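Local coordinates for protein putative thioesterase (Syntrophus aciditrophicus SB, PDB 3HDU) that probably hydrolyses thioesters, as a putative hot-dog-fold thioesterase of the PaaI type, although its own substrate is not established, at residues E84-S87 with E93-A96. Sequence-based numbering, arbitrary orientation.
Sequences EKMS and EKLA
M86 and K94 lie alongside each other in opposite senses, each side chain reaching back to the backbone of the other segment. The selenomethionine starts with CG anti to its carbonyl carbon, runs straight through chi2, and bends only at chi3 (65°). That last turn carries CE onto the peptide group after E93: CE lies 3.4 Å from E93 O and 3.9 Å from E93 CB, while SE rests 4.1 Å from K94 CA. The selenium end therefore meets helix backbone and the first carbon of a side chain, and the carboxylate of E93 has no part in the contact.

In the fold, the contact links the C-terminal end of helix 58-85, the long helix packed against the antiparallel sheet in hot-dog proteins, to the short helix 91-97 that precedes strand 101-110. M86, which follows helix 58-85, is the centre of an inverse gamma turn (phi/psi -89°/69°). The contact is small and lies at the surface: the segments bury 177 Å² between them, and the nearest CA atoms, those of M86 and K94, are 7.1 Å apart.

K94 returns the approach with an extended chain. Within that chain CG is the atom that touches the selenomethionine side chain, at its methyl end, 4.1 Å from M86 CE. Farther along, the outer methylene abuts a carbonyl, K94 CE coming to 3.2 Å from M86 O. K94 NZ stands 3.9 Å from M86 O, too distant for a hydrogen bond, which leaves at most a loose electrostatic attraction at the lysine tip.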
loop_
_atom_site.group_PDB
_atom_site.type_symbol
_atom_site.label_atom_id
_atom_site.label_comp_id
_atom_site.label_asym_id
_atom_site.label_seq_id
_atom_site.Cartn_x
_atom_site.Cartn_y
_atom_site.Cartn_z
ATOM N N GLU A 84 3.360 15.999 -23.871
ATOM C CA GLU A 84 2.383 17.105 -23.805
ATOM C C GLU A 84 3.018 18.333 -23.117
ATOM O O GLU A 84 2.806 19.463 -23.563
ATOM C CB GLU A 84 1.109 16.649 -23.061
ATOM C CG GLU A 84 -0.057 17.650 -22.926
ATOM C CD GLU A 84 -0.903 17.809 -24.184
ATOM O OE1 GLU A 84 -0.363 17.801 -25.315
ATOM O OE2 GLU A 84 -2.134 17.970 -24.030
ATOM N N LYS A 85 3.788 18.096 -22.046
ATOM C CA LYS A 85 4.517 19.164 -21.329
ATOM C C LYS A 85 5.677 19.782 -22.124
ATOM O O LYS A 85 6.104 20.896 -21.807
ATOM C CB LYS A 85 5.034 18.677 -19.975
ATOM C CG LYS A 85 3.932 18.321 -19.003
ATOM C CD LYS A 85 4.492 18.080 -17.608
ATOM C CE LYS A 85 3.395 17.802 -16.598
ATOM N NZ LYS A 85 2.411 18.915 -16.488
HETATM N N MSE A 86 6.195 19.055 -23.121
HETATM C CA MSE A 86 7.241 19.539 -24.035
HETATM C C MSE A 86 6.516 20.215 -25.213
HETATM O O MSE A 86 6.544 19.730 -26.349
HETATM C CB MSE A 86 8.113 18.369 -24.518
HETATM C CG MSE A 86 8.816 17.590 -23.419
HETATM SE SE MSE A 86 9.656 15.979 -24.131
HETATM C CE MSE A 86 10.974 16.814 -25.289
ATOM N N SER A 87 5.882 21.352 -24.930
ATOM C CA SER A 87 5.043 22.074 -25.907
ATOM C C SER A 87 5.783 22.610 -27.138
ATOM O O SER A 87 5.509 22.177 -28.264
ATOM C CB SER A 87 4.282 23.211 -25.207
ATOM O OG SER A 87 5.169 24.048 -24.483
ATOM N N GLU A 93 13.335 15.683 -30.116
ATOM C CA GLU A 93 13.537 15.696 -28.654
ATOM C C GLU A 93 12.451 14.922 -27.890
ATOM O O GLU A 93 12.735 14.349 -26.832
ATOM C CB GLU A 93 13.613 17.126 -28.104
ATOM C CG GLU A 93 14.796 17.944 -28.619
ATOM C CD GLU A 93 14.913 19.327 -27.968
ATOM O OE1 GLU A 93 14.493 19.497 -26.797
ATOM O OE2 GLU A 93 15.452 20.244 -28.628
ATOM N N LYS A 94 11.216 14.942 -28.404
ATOM C CA LYS A 94 10.092 14.189 -27.819
ATOM C C LYS A 94 10.340 12.688 -27.949
ATOM O O LYS A 94 10.194 11.957 -26.978
ATOM C CB LYS A 94 8.762 14.554 -28.488
ATOM C CG LYS A 94 8.293 15.979 -28.231
ATOM C CD LYS A 94 7.093 16.319 -29.103
ATOM C CE LYS A 94 6.533 17.690 -28.782
ATOM N NZ LYS A 94 5.494 18.119 -29.760
ATOM N N LEU A 95 10.714 12.249 -29.150
ATOM C CA LEU A 95 11.060 10.838 -29.410
ATOM C C LEU A 95 12.294 10.375 -28.615
ATOM O O LEU A 95 12.321 9.241 -28.151
ATOM C CB LEU A 95 11.243 10.552 -30.918
ATOM C CG LEU A 95 9.981 10.290 -31.758
ATOM C CD1 LEU A 95 8.841 11.287 -31.513
ATOM C CD2 LEU A 95 10.348 10.232 -33.247
ATOM N N ALA A 96 13.297 11.247 -28.469
ATOM C CA ALA A 96 14.514 10.942 -27.685
ATOM C C ALA A 96 14.224 10.724 -26.190
ATOM O O ALA A 96 14.891 9.911 -25.543
ATOM C CB ALA A 96 15.561 12.037 -27.859
#